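Local coordinates for TnpArep for protein (Escherichia coli, PDB 4ER8) that binds REP hairpin DNA and cleaves and recombines bacterial interspersed mosaic elements as a tyrosine transposase of the HUH nuclease class, at residues C62-P67 with S74-E79; H101-T106 with R110-Y115. All blocks are in the same frame, centred on the assembly; numbering follows the deposited sequence.

Interaction 1. Residues C62-P67 with S74-E79; sequences CIWTLP and SSRWRE. With nucleotides of chain B.
The indole of W77 receives W64 over one face and C62 at its edge: W64 CH2 lies over the centre of that face, 3.3 Å from W77 CE2, while C62 SG approaches W77 CZ2 near the ring plane at 3.5 Å, a Cys sulfur-aromatic contact. The two indoles form an offset stack, with the six-membered ring of W64 and the five-membered ring of W77 at 27° to each other. This is helix-on-sheet packing in a fold related to the RNA recognition motif, and it fastens helix 73-87 to strand 59-65. W64 has CG anti to its carbonyl carbon (chi1 -58°), which sends the indole out from the strand toward the helix. F16 and F98 extend the aromatic cluster around W77. A leucine at W77 would probably strip W64 of its stacking partner and open a gap beside the C62 sulfur.

A second flat surface is the guanidinium of R76, at the end of a chain extended from CG to NE. L66 covers one of its faces, CD1 lying 3.4 Å from R76 NH1, and a salt bridge to D70 anchors its charge. Away from this packing the same helix reaches the DNA: R78 NE gives a bent bond to O2 of DT29 of chain B, and S74 OG donates to OP1 of DC31 of chain B at 2.6 Å.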
ATOM      1  N   CYS A  62       0.288  -1.539   1.243  1.00 34.31           N
ATOM      2  CA  CYS A  62       1.343  -2.181   0.453  1.00 35.42           C
ATOM      3  C   CYS A  62       2.427  -2.888   1.282  1.00 34.87           C
ATOM      4  O   CYS A  62       2.496  -2.730   2.495  1.00 34.91           O
ATOM      5  CB  CYS A  62       1.945  -1.160  -0.488  1.00 34.61           C
ATOM      6  SG  CYS A  62       2.852   0.061   0.412  1.00 42.41           S
ATOM      7  N   ILE A  63       3.253  -3.690   0.618  1.00 35.58           N
ATOM      8  CA  ILE A  63       4.415  -4.350   1.254  1.00 35.97           C
ATOM      9  C   ILE A  63       5.749  -4.047   0.554  1.00 35.85           C
ATOM     10  O   ILE A  63       5.854  -4.224  -0.668  1.00 35.53           O
ATOM     11  CB  ILE A  63       4.244  -5.852   1.290  1.00 35.77           C
ATOM     12  CG1 ILE A  63       2.972  -6.225   2.059  1.00 36.98           C
ATOM     13  CG2 ILE A  63       5.431  -6.465   1.962  1.00 36.24           C
ATOM     14  CD1 ILE A  63       2.484  -7.685   1.835  1.00 36.80           C
ATOM     15  N   TRP A  64       6.740  -3.590   1.320  1.00 35.58           N
ATOM     16  CA  TRP A  64       8.081  -3.280   0.765  1.00 36.96           C
ATOM     17  C   TRP A  64       9.169  -4.094   1.412  1.00 37.77           C
ATOM     18  O   TRP A  64       9.055  -4.525   2.562  1.00 37.55           O
ATOM     19  CB  TRP A  64       8.533  -1.834   1.017  1.00 36.44           C
ATOM     20  CG  TRP A  64       7.677  -0.756   0.514  1.00 36.36           C
ATOM     21  CD1 TRP A  64       6.674  -0.863  -0.384  1.00 35.76           C
ATOM     22  CD2 TRP A  64       7.792   0.635   0.840  1.00 35.70           C
ATOM     23  NE1 TRP A  64       6.105   0.376  -0.596  1.00 37.63           N
ATOM     24  CE2 TRP A  64       6.792   1.313   0.129  1.00 36.46           C
ATOM     25  CE3 TRP A  64       8.639   1.367   1.674  1.00 35.39           C
ATOM     26  CZ2 TRP A  64       6.593   2.707   0.239  1.00 38.28           C
ATOM     27  CZ3 TRP A  64       8.443   2.763   1.790  1.00 36.71           C
ATOM     28  CH2 TRP A  64       7.427   3.408   1.077  1.00 36.78           C
ATOM     29  N   THR A  65      10.258  -4.258   0.692  1.00 39.59           N
ATOM     30  CA  THR A  65      11.440  -4.893   1.250  1.00 41.73           C
ATOM     31  C   THR A  65      12.563  -3.973   0.861  1.00 43.25           C
ATOM     32  O   THR A  65      12.729  -3.644  -0.320  1.00 43.86           O
ATOM     33  CB  THR A  65      11.701  -6.266   0.622  1.00 41.79           C
ATOM     34  OG1 THR A  65      10.673  -7.175   1.034  1.00 42.00           O
ATOM     35  CG2 THR A  65      13.085  -6.807   1.044  1.00 41.26           C
ATOM     36  N   LEU A  66      13.327  -3.544   1.845  1.00 44.55           N
ATOM     37  CA  LEU A  66      14.349  -2.558   1.585  1.00 46.32           C
ATOM     38  C   LEU A  66      15.712  -3.241   1.389  1.00 47.68           C
ATOM     39  O   LEU A  66      15.951  -4.320   1.955  1.00 48.38           O
ATOM     40  CB  LEU A  66      14.406  -1.503   2.713  1.00 45.65           C
ATOM     41  CG  LEU A  66      13.195  -0.632   3.073  1.00 45.28           C
ATOM     42  CD1 LEU A  66      13.639   0.545   3.914  1.00 47.24           C
ATOM     43  CD2 LEU A  66      12.440  -0.113   1.895  1.00 44.65           C
ATOM     44  N   PRO A  67      16.608  -2.594   0.613  1.00 48.53           N
ATOM     45  CA  PRO A  67      17.961  -3.023   0.327  1.00 49.00           C
ATOM     46  C   PRO A  67      18.699  -3.456   1.579  1.00 49.81           C
ATOM     47  O   PRO A  67      18.293  -3.125   2.691  1.00 50.14           O
ATOM     48  CB  PRO A  67      18.598  -1.746  -0.200  1.00 49.60           C
ATOM     49  CG  PRO A  67      17.468  -1.045  -0.896  1.00 48.90           C
ATOM     50  CD  PRO A  67      16.316  -1.278  -0.003  1.00 48.86           C
ATOM     51  N   SER A  74      10.832   5.642   6.149  1.00 35.32           N
ATOM     52  CA  SER A  74      10.284   6.946   6.503  1.00 36.27           C
ATOM     53  C   SER A  74      10.468   7.951   5.376  1.00 37.42           C
ATOM     54  O   SER A  74       9.481   8.478   4.795  1.00 37.06           O
ATOM     55  CB  SER A  74      10.889   7.465   7.807  1.00 36.27           C
ATOM     56  OG  SER A  74      10.353   6.793   8.935  1.00 32.21           O
ATOM     57  N   SER A  75      11.731   8.164   5.023  1.00 38.14           N
ATOM     58  CA  SER A  75      12.053   9.040   3.887  1.00 39.11           C
ATOM     59  C   SER A  75      11.247   8.662   2.679  1.00 39.65           C
ATOM     60  O   SER A  75      10.605   9.511   2.051  1.00 40.18           O
ATOM     61  CB  SER A  75      13.518   8.904   3.574  1.00 38.92           C
ATOM     62  OG  SER A  75      14.252   9.251   4.720  1.00 40.31           O
ATOM     63  N   ARG A  76      11.265   7.371   2.358  1.00 40.33           N
ATOM     64  CA  ARG A  76      10.626   6.926   1.157  1.00 41.47           C
ATOM     65  C   ARG A  76       9.166   7.350   1.139  1.00 42.17           C
ATOM     66  O   ARG A  76       8.700   7.840   0.130  1.00 42.63           O
ATOM     67  CB  ARG A  76      10.833   5.425   0.936  1.00 41.63           C
ATOM     68  CG  ARG A  76      12.325   5.040   0.716  1.00 44.14           C
ATOM     69  CD  ARG A  76      12.492   3.524   0.640  1.00 44.72           C
ATOM     70  NE  ARG A  76      13.807   3.039   0.226  1.00 46.63           N
ATOM     71  CZ  ARG A  76      14.878   2.891   1.018  1.00 51.53           C
ATOM     72  NH1 ARG A  76      14.846   3.248   2.295  1.00 54.01           N
ATOM     73  NH2 ARG A  76      16.014   2.375   0.530  1.00 51.40           N
ATOM     74  N   TRP A  77       8.453   7.219   2.266  1.00 42.79           N
ATOM     75  CA  TRP A  77       7.051   7.577   2.284  1.00 42.77           C
ATOM     76  C   TRP A  77       6.944   9.067   2.250  1.00 43.24           C
ATOM     77  O   TRP A  77       5.961   9.622   1.741  1.00 43.34           O
ATOM     78  CB  TRP A  77       6.348   7.066   3.535  1.00 43.24           C
ATOM     79  CG  TRP A  77       5.729   5.724   3.378  1.00 42.67           C
ATOM     80  CD1 TRP A  77       5.938   4.655   4.163  1.00 42.72           C
ATOM     81  CD2 TRP A  77       4.801   5.308   2.367  1.00 43.69           C
ATOM     82  NE1 TRP A  77       5.218   3.580   3.709  1.00 43.33           N
ATOM     83  CE2 TRP A  77       4.503   3.957   2.609  1.00 43.62           C
ATOM     84  CE3 TRP A  77       4.207   5.943   1.272  1.00 44.92           C
ATOM     85  CZ2 TRP A  77       3.623   3.220   1.813  1.00 45.19           C
ATOM     86  CZ3 TRP A  77       3.316   5.217   0.483  1.00 45.42           C
ATOM     87  CH2 TRP A  77       3.040   3.864   0.757  1.00 46.51           C
ATOM     88  N   ARG A  78       7.931   9.740   2.817  1.00 43.57           N
ATOM     89  CA  ARG A  78       7.800  11.182   2.885  1.00 44.39           C
ATOM     90  C   ARG A  78       7.889  11.753   1.488  1.00 45.12           C
ATOM     91  O   ARG A  78       7.077  12.610   1.101  1.00 44.80           O
ATOM     92  CB  ARG A  78       8.815  11.817   3.796  1.00 44.06           C
ATOM     93  CG  ARG A  78       8.552  13.275   3.949  1.00 44.54           C
ATOM     94  CD  ARG A  78       9.807  14.066   4.010  1.00 41.01           C
ATOM     95  NE  ARG A  78      10.559  13.981   5.272  1.00 39.22           N
ATOM     96  CZ  ARG A  78      11.833  13.610   5.345  1.00 40.09           C
ATOM     97  NH1 ARG A  78      12.513  13.254   4.229  1.00 41.48           N
ATOM     98  NH2 ARG A  78      12.431  13.603   6.524  1.00 39.15           N
ATOM     99  N   GLU A  79       8.826  11.232   0.706  1.00 45.72           N
ATOM    100  CA  GLU A  79       8.930  11.714  -0.640  1.00 47.21           C
ATOM    101  C   GLU A  79       7.691  11.329  -1.441  1.00 48.64           C
ATOM    102  O   GLU A  79       7.113  12.174  -2.133  1.00 50.57           O
ATOM    103  CB  GLU A  79      10.236  11.262  -1.301  1.00 47.58           C
ATOM    104  CG  GLU A  79      11.560  11.845  -0.685  1.00 47.59           C
ATOM    105  CD  GLU A  79      11.578  13.393  -0.527  1.00 51.23           C
ATOM    106  OE1 GLU A  79      10.853  14.122  -1.285  1.00 50.93           O
ATOM    107  OE2 GLU A  79      12.338  13.875   0.356  1.00 51.42           O
TER
ATOM    108  P    DC B  30       4.126  11.701   6.411  1.00 43.28           P
ATOM    109  OP1  DC B  30       3.660  10.374   5.975  1.00 43.46           O
ATOM    110  OP2  DC B  30       3.224  12.532   7.256  1.00 41.14           O
ATOM    111  O5'  DC B  30       5.522  11.586   7.212  1.00 40.88           O
ATOM    112  C5'  DC B  30       6.590  10.888   6.647  1.00 40.96           C
ATOM    113  C4'  DC B  30       7.827  10.906   7.538  1.00 40.39           C
ATOM    114  O4'  DC B  30       8.284  12.256   7.654  1.00 41.48           O
ATOM    115  C3'  DC B  30       7.661  10.459   8.966  1.00 37.34           C
ATOM    116  O3'  DC B  30       7.963   9.103   8.997  1.00 37.69           O
ATOM    117  C2'  DC B  30       8.720  11.239   9.716  1.00 37.70           C
ATOM    118  C1'  DC B  30       8.842  12.521   8.924  1.00 40.36           C
ATOM    119  N1   DC B  30       8.112  13.741   9.446  1.00 41.99           N
ATOM    120  C2   DC B  30       8.717  14.609  10.328  1.00 42.93           C
ATOM    121  O2   DC B  30       9.842  14.322  10.708  1.00 43.02           O
ATOM    122  N3   DC B  30       8.055  15.727  10.770  1.00 46.47           N
ATOM    123  C4   DC B  30       6.811  15.977  10.340  1.00 45.79           C
ATOM    124  N4   DC B  30       6.192  17.065  10.768  1.00 44.28           N
ATOM    125  C5   DC B  30       6.157  15.111   9.422  1.00 46.49           C
ATOM    126  C6   DC B  30       6.848  14.029   9.002  1.00 45.78           C
ATOM    127  P    DT B  29       2.434  16.525   2.032  1.00 51.12           P
ATOM    128  OP1  DT B  29       2.287  15.502   0.960  1.00 49.76           O
ATOM    129  OP2  DT B  29       1.255  17.159   2.666  1.00 48.75           O
ATOM    130  O5'  DT B  29       3.483  16.032   3.153  1.00 47.01           O
ATOM    131  C5'  DT B  29       4.514  15.141   2.695  1.00 46.27           C
ATOM    132  C4'  DT B  29       5.239  14.466   3.845  1.00 44.58           C
ATOM    133  O4'  DT B  29       6.056  15.459   4.448  1.00 46.00           O
ATOM    134  C3'  DT B  29       4.361  13.921   4.971  1.00 44.77           C
ATOM    135  O3'  DT B  29       4.600  12.508   5.122  1.00 42.34           O
ATOM    136  C2'  DT B  29       4.708  14.775   6.186  1.00 44.74           C
ATOM    137  C1'  DT B  29       6.094  15.277   5.832  1.00 46.82           C
ATOM    138  N1   DT B  29       6.392  16.616   6.410  1.00 46.57           N
ATOM    139  C2   DT B  29       7.650  16.842   6.903  1.00 47.76           C
ATOM    140  O2   DT B  29       8.509  16.002   6.883  1.00 51.39           O
ATOM    141  N3   DT B  29       7.875  18.085   7.425  1.00 48.34           N
ATOM    142  C4   DT B  29       6.928  19.089   7.486  1.00 46.98           C
ATOM    143  O4   DT B  29       7.152  20.174   7.961  1.00 49.35           O
ATOM    144  C5   DT B  29       5.642  18.796   6.964  1.00 46.43           C
ATOM    145  C7   DT B  29       4.606  19.860   7.043  1.00 46.90           C
ATOM    146  C6   DT B  29       5.416  17.585   6.441  1.00 45.16           C
ATOM    147  P    DC B  31       7.579   8.242  10.276  1.00 37.01           P
ATOM    148  OP1  DC B  31       8.050   6.883  10.029  1.00 39.53           O
ATOM    149  OP2  DC B  31       6.191   8.537  10.581  1.00 33.18           O
ATOM    150  O5'  DC B  31       8.491   8.830  11.440  1.00 36.35           O
ATOM    151  C5'  DC B  31       9.929   8.649  11.511  1.00 34.56           C
ATOM    152  C4'  DC B  31      10.449   9.147  12.862  1.00 32.32           C
ATOM    153  O4'  DC B  31      10.178  10.575  12.886  1.00 31.76           O
ATOM    154  C3'  DC B  31       9.753   8.556  14.111  1.00 32.73           C
ATOM    155  O3'  DC B  31      10.764   7.955  14.791  1.00 36.41           O
ATOM    156  C2'  DC B  31       9.267   9.744  14.919  1.00 32.18           C
ATOM    157  C1'  DC B  31       9.841  10.950  14.191  1.00 34.09           C
ATOM    158  N1   DC B  31       8.817  11.961  13.977  1.00 39.76           N
ATOM    159  C2   DC B  31       8.933  13.192  14.598  1.00 38.39           C
ATOM    160  O2   DC B  31       9.943  13.337  15.307  1.00 38.22           O
ATOM    161  N3   DC B  31       7.953  14.117  14.380  1.00 37.47           N
ATOM    162  C4   DC B  31       6.888  13.869  13.589  1.00 39.31           C
ATOM    163  N4   DC B  31       5.906  14.800  13.362  1.00 37.59           N
ATOM    164  C5   DC B  31       6.766  12.596  12.973  1.00 40.89           C
ATOM    165  C6   DC B  31       7.732  11.691  13.183  1.00 42.54           C
TER

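Interaction 2. Residues H101-T106 with R110-Y115; sequences HAIRNT and RHHVDY. With nucleotides of chain B.
H101 and H112 meet at the compact end of this contact, their imidazole planes within 19° of parallel but displaced, with little of one ring above the other; H101 CD2 lies 3.8 Å from H112 NE2. I103 CD1 adds a looser apolar touch on H112 CB at 4.3 Å. H112 is buried, with F15 and F157 against its ring, and D108 ties both histidines: its backbone O takes H112 ND1, its carboxylate H101 NE2.

The far end faces solvent. T106 and R110 are exposed and run side by side, T106 CG2 resting over one face of the R110 guanidinium, 3.5 Å from R110 NE. The one hydrogen bond across the two segments lies here, R110 N donating almost straight to T106 O at 3.0 Å in the first turn of helix 106-122, directly after N105 at the N-cap.

With CG anti to the backbone N (chi1 164°), H101 offers ND1 to O4 of DT2 of chain B at 2.7 Å, while the A102 backbone N donates to O6 of DG1 of chain B at 2.9 Å. Base reading by an edge strand braced on a helix is consistent with recognition of the guide sequence, as in related HUH tyrosine transposases.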
ATOM      1  N   HIS A 101       3.831  -2.124   9.804  1.00 35.08           N
ATOM      2  CA  HIS A 101       3.969  -3.367  10.517  1.00 35.94           C
ATOM      3  C   HIS A 101       5.025  -4.256   9.890  1.00 37.00           C
ATOM      4  O   HIS A 101       4.991  -4.559   8.669  1.00 37.04           O
ATOM      5  CB  HIS A 101       2.630  -4.098  10.641  1.00 35.81           C
ATOM      6  CG  HIS A 101       2.772  -5.546  11.020  1.00 35.64           C
ATOM      7  ND1 HIS A 101       2.917  -5.961  12.331  1.00 33.59           N
ATOM      8  CD2 HIS A 101       2.818  -6.667  10.256  1.00 33.32           C
ATOM      9  CE1 HIS A 101       3.046  -7.277  12.354  1.00 34.50           C
ATOM     10  NE2 HIS A 101       2.973  -7.731  11.111  1.00 34.49           N
ATOM     11  N   ALA A 102       5.958  -4.668  10.738  1.00 37.92           N
ATOM     12  CA  ALA A 102       7.097  -5.466  10.325  1.00 39.24           C
ATOM     13  C   ALA A 102       6.702  -6.931  10.144  1.00 41.22           C
ATOM     14  O   ALA A 102       6.192  -7.567  11.106  1.00 40.95           O
ATOM     15  CB  ALA A 102       8.141  -5.362  11.361  1.00 38.68           C
ATOM     16  N   ILE A 103       6.985  -7.477   8.948  1.00 42.60           N
ATOM     17  CA  ILE A 103       6.757  -8.894   8.685  1.00 44.24           C
ATOM     18  C   ILE A 103       7.977  -9.777   8.945  1.00 46.52           C
ATOM     19  O   ILE A 103       8.955  -9.741   8.211  1.00 46.42           O
ATOM     20  CB  ILE A 103       6.303  -9.120   7.277  1.00 43.94           C
ATOM     21  CG1 ILE A 103       4.915  -8.536   7.115  1.00 41.49           C
ATOM     22  CG2 ILE A 103       6.276 -10.615   6.969  1.00 44.26           C
ATOM     23  CD1 ILE A 103       4.600  -8.209   5.753  1.00 37.80           C
ATOM     24  N   ARG A 104       7.863 -10.618   9.973  1.00 49.15           N
ATOM     25  CA  ARG A 104       8.979 -11.421  10.470  1.00 51.17           C
ATOM     26  C   ARG A 104       9.040 -12.869   9.931  1.00 51.42           C
ATOM     27  O   ARG A 104      10.065 -13.525  10.122  1.00 52.19           O
ATOM     28  CB  ARG A 104       8.944 -11.447  12.008  1.00 51.78           C
ATOM     29  CG  ARG A 104       9.210 -10.094  12.720  1.00 58.03           C
ATOM     30  CD  ARG A 104       8.050  -8.992  12.548  1.00 67.57           C
ATOM     31  NE  ARG A 104       6.854  -9.075  13.434  1.00 71.33           N
ATOM     32  CZ  ARG A 104       5.775  -9.860  13.231  1.00 72.38           C
ATOM     33  NH1 ARG A 104       5.677 -10.679  12.159  1.00 70.37           N
ATOM     34  NH2 ARG A 104       4.779  -9.825  14.117  1.00 71.84           N
ATOM     35  N   ASN A 105       7.973 -13.365   9.274  1.00 51.23           N
ATOM     36  CA  ASN A 105       7.887 -14.776   8.785  1.00 50.73           C
ATOM     37  C   ASN A 105       6.983 -14.957   7.580  1.00 50.77           C
ATOM     38  O   ASN A 105       6.060 -14.145   7.365  1.00 50.67           O
ATOM     39  CB  ASN A 105       7.372 -15.724   9.886  1.00 50.03           C
ATOM     40  CG  ASN A 105       5.922 -15.461  10.245  1.00 50.93           C
ATOM     41  OD1 ASN A 105       5.617 -14.780  11.230  1.00 53.53           O
ATOM     42  ND2 ASN A 105       5.019 -15.992   9.453  1.00 51.06           N
ATOM     43  N   THR A 106       7.173 -16.066   6.858  1.00 50.22           N
ATOM     44  CA  THR A 106       6.408 -16.323   5.629  1.00 49.72           C
ATOM     45  C   THR A 106       4.890 -16.335   5.737  1.00 49.03           C
ATOM     46  O   THR A 106       4.212 -15.801   4.867  1.00 49.07           O
ATOM     47  CB  THR A 106       6.831 -17.603   4.981  1.00 49.97           C
ATOM     48  OG1 THR A 106       8.250 -17.596   4.860  1.00 52.10           O
ATOM     49  CG2 THR A 106       6.227 -17.703   3.569  1.00 51.06           C
ATOM     50  N   ARG A 110       2.326 -13.825   3.546  1.00 43.14           N
ATOM     51  CA  ARG A 110       1.173 -14.238   2.754  1.00 42.58           C
ATOM     52  C   ARG A 110      -0.167 -13.704   3.276  1.00 42.51           C
ATOM     53  O   ARG A 110      -0.988 -13.293   2.452  1.00 43.13           O
ATOM     54  CB  ARG A 110       1.111 -15.742   2.626  1.00 42.49           C
ATOM     55  CG  ARG A 110       2.158 -16.287   1.699  1.00 43.45           C
ATOM     56  CD  ARG A 110       2.508 -17.683   2.155  1.00 45.19           C
ATOM     57  NE  ARG A 110       3.561 -18.328   1.365  1.00 45.70           N
ATOM     58  CZ  ARG A 110       3.714 -19.650   1.299  1.00 42.18           C
ATOM     59  NH1 ARG A 110       2.882 -20.439   1.971  1.00 40.36           N
ATOM     60  NH2 ARG A 110       4.675 -20.174   0.561  1.00 38.80           N
ATOM     61  N   HIS A 111      -0.412 -13.694   4.590  1.00 40.92           N
ATOM     62  CA  HIS A 111      -1.697 -13.156   5.064  1.00 40.65           C
ATOM     63  C   HIS A 111      -1.791 -11.714   4.622  1.00 39.67           C
ATOM     64  O   HIS A 111      -2.855 -11.227   4.229  1.00 39.31           O
ATOM     65  CB  HIS A 111      -1.921 -13.264   6.592  1.00 40.54           C
ATOM     66  CG  HIS A 111      -2.182 -14.665   7.075  1.00 46.24           C
ATOM     67  ND1 HIS A 111      -1.969 -15.062   8.385  1.00 50.74           N
ATOM     68  CD2 HIS A 111      -2.623 -15.775   6.418  1.00 47.84           C
ATOM     69  CE1 HIS A 111      -2.286 -16.342   8.518  1.00 49.28           C
ATOM     70  NE2 HIS A 111      -2.663 -16.802   7.335  1.00 48.91           N
ATOM     71  N   HIS A 112      -0.662 -11.020   4.679  1.00 38.83           N
ATOM     72  CA  HIS A 112      -0.697  -9.629   4.317  1.00 37.55           C
ATOM     73  C   HIS A 112      -0.727  -9.447   2.808  1.00 37.54           C
ATOM     74  O   HIS A 112      -1.347  -8.495   2.359  1.00 38.67           O
ATOM     75  CB  HIS A 112       0.420  -8.829   4.967  1.00 36.47           C
ATOM     76  CG  HIS A 112       0.179  -8.530   6.404  1.00 33.03           C
ATOM     77  ND1 HIS A 112       0.489  -9.418   7.415  1.00 30.82           N
ATOM     78  CD2 HIS A 112      -0.285  -7.414   7.014  1.00 27.31           C
ATOM     79  CE1 HIS A 112       0.174  -8.877   8.582  1.00 24.88           C
ATOM     80  NE2 HIS A 112      -0.292  -7.665   8.364  1.00 23.58           N
ATOM     81  N   VAL A 113      -0.123 -10.332   2.013  1.00 36.81           N
ATOM     82  CA  VAL A 113      -0.246 -10.130   0.553  1.00 37.03           C
ATOM     83  C   VAL A 113      -1.721 -10.372   0.150  1.00 37.45           C
ATOM     84  O   VAL A 113      -2.289  -9.607  -0.621  1.00 38.18           O
ATOM     85  CB  VAL A 113       0.677 -11.029  -0.321  1.00 37.47           C
ATOM     86  CG1 VAL A 113       0.302 -10.873  -1.770  1.00 37.50           C
ATOM     87  CG2 VAL A 113       2.200 -10.754  -0.145  1.00 35.86           C
ATOM     88  N   ASP A 114      -2.321 -11.436   0.678  1.00 36.86           N
ATOM     89  CA  ASP A 114      -3.685 -11.803   0.409  1.00 36.73           C
ATOM     90  C   ASP A 114      -4.556 -10.606   0.802  1.00 37.53           C
ATOM     91  O   ASP A 114      -5.425 -10.136   0.018  1.00 37.56           O
ATOM     92  CB  ASP A 114      -4.104 -12.984   1.295  1.00 36.36           C
ATOM     93  CG  ASP A 114      -3.466 -14.332   0.899  1.00 38.19           C
ATOM     94  OD1 ASP A 114      -2.794 -14.511  -0.154  1.00 35.96           O
ATOM     95  OD2 ASP A 114      -3.690 -15.260   1.692  1.00 38.36           O
ATOM     96  N   TYR A 115      -4.321 -10.119   2.022  1.00 36.99           N
ATOM     97  CA  TYR A 115      -5.089  -9.027   2.551  1.00 36.66           C
ATOM     98  C   TYR A 115      -5.051  -7.883   1.555  1.00 37.69           C
ATOM     99  O   TYR A 115      -6.055  -7.178   1.348  1.00 38.05           O
ATOM    100  CB  TYR A 115      -4.491  -8.529   3.846  1.00 35.38           C
ATOM    101  CG  TYR A 115      -5.393  -7.499   4.476  1.00 35.39           C
ATOM    102  CD1 TYR A 115      -6.315  -7.855   5.471  1.00 32.13           C
ATOM    103  CD2 TYR A 115      -5.349  -6.166   4.076  1.00 35.91           C
ATOM    104  CE1 TYR A 115      -7.129  -6.901   6.073  1.00 30.44           C
ATOM    105  CE2 TYR A 115      -6.170  -5.191   4.687  1.00 34.52           C
ATOM    106  CZ  TYR A 115      -7.054  -5.575   5.675  1.00 33.43           C
ATOM    107  OH  TYR A 115      -7.898  -4.629   6.227  1.00 37.11           O
TER
ATOM    108  O5'  DG B   1       3.801  -6.646  20.524  1.00 36.25           O
ATOM    109  C5'  DG B   1       3.777  -5.667  21.604  1.00 37.07           C
ATOM    110  C4'  DG B   1       4.024  -4.237  21.161  1.00 38.98           C
ATOM    111  O4'  DG B   1       5.162  -4.166  20.204  1.00 39.13           O
ATOM    112  C3'  DG B   1       2.851  -3.616  20.409  1.00 39.10           C
ATOM    113  O3'  DG B   1       1.824  -3.234  21.285  1.00 39.90           O
ATOM    114  C2'  DG B   1       3.595  -2.440  19.765  1.00 38.55           C
ATOM    115  C1'  DG B   1       4.933  -3.069  19.346  1.00 36.18           C
ATOM    116  N9   DG B   1       4.957  -3.697  18.057  1.00 37.23           N
ATOM    117  C8   DG B   1       4.762  -5.046  17.832  1.00 36.37           C
ATOM    118  N7   DG B   1       4.834  -5.352  16.535  1.00 37.72           N
ATOM    119  C5   DG B   1       5.134  -4.157  15.880  1.00 34.71           C
ATOM    120  C6   DG B   1       5.365  -3.908  14.507  1.00 34.98           C
ATOM    121  O6   DG B   1       5.327  -4.755  13.589  1.00 36.00           O
ATOM    122  N1   DG B   1       5.645  -2.551  14.223  1.00 33.50           N
ATOM    123  C2   DG B   1       5.685  -1.599  15.215  1.00 34.32           C
ATOM    124  N2   DG B   1       5.938  -0.361  14.801  1.00 29.46           N
ATOM    125  N3   DG B   1       5.473  -1.827  16.530  1.00 35.06           N
ATOM    126  C4   DG B   1       5.198  -3.121  16.799  1.00 36.15           C
ATOM    127  P    DT B   2       0.383  -2.686  20.780  1.00 42.63           P
ATOM    128  OP1  DT B   2      -0.419  -2.296  21.976  1.00 43.31           O
ATOM    129  OP2  DT B   2      -0.214  -3.620  19.804  1.00 39.02           O
ATOM    130  O5'  DT B   2       0.739  -1.326  20.042  1.00 39.34           O
ATOM    131  C5'  DT B   2       0.903  -0.106  20.721  1.00 38.16           C
ATOM    132  C4'  DT B   2       1.124   0.918  19.610  1.00 38.18           C
ATOM    133  O4'  DT B   2       1.933   0.258  18.594  1.00 36.84           O
ATOM    134  C3'  DT B   2      -0.145   1.396  18.901  1.00 36.26           C
ATOM    135  O3'  DT B   2       0.079   2.690  18.488  1.00 39.31           O
ATOM    136  C2'  DT B   2      -0.131   0.547  17.647  1.00 36.24           C
ATOM    137  C1'  DT B   2       1.352   0.425  17.330  1.00 34.29           C
ATOM    138  N1   DT B   2       1.672  -0.692  16.380  1.00 35.92           N
ATOM    139  C2   DT B   2       2.258  -0.411  15.154  1.00 36.96           C
ATOM    140  O2   DT B   2       2.583   0.692  14.783  1.00 37.33           O
ATOM    141  N3   DT B   2       2.496  -1.482  14.331  1.00 38.13           N
ATOM    142  C4   DT B   2       2.185  -2.805  14.559  1.00 38.54           C
ATOM    143  O4   DT B   2       2.420  -3.697  13.717  1.00 40.10           O
ATOM    144  C5   DT B   2       1.560  -3.060  15.842  1.00 38.33           C
ATOM    145  C7   DT B   2       1.196  -4.498  16.217  1.00 36.27           C
ATOM    146  C6   DT B   2       1.339  -2.003  16.675  1.00 36.21           C
TER

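In the fold
Interactions 1 and 2 show how one antiparallel sheet can carry helices and DNA together. Their centres lie 16 Å apart, and I63 bridges them: its CD1 packs 3.7 Å from V113 CG2, and its CG2 meets I103 CD1 at 4.3 Å. Strand 59-65 thus turns W64 to helix 73-87 and I63 to helix 106-122. The same strand supplies H59 and H61 to the nickel site, and helix 106-122 supplies N119; H123 and E161 complete it, and Y115 hydrogen-bonds to E161. The side chains of C62 and H112 each lie about 11 Å from the nickel ion, so neither contact reaches the metal, although the strand and helix that carry them supply ligands to it, while gripping different nucleotides of chain B.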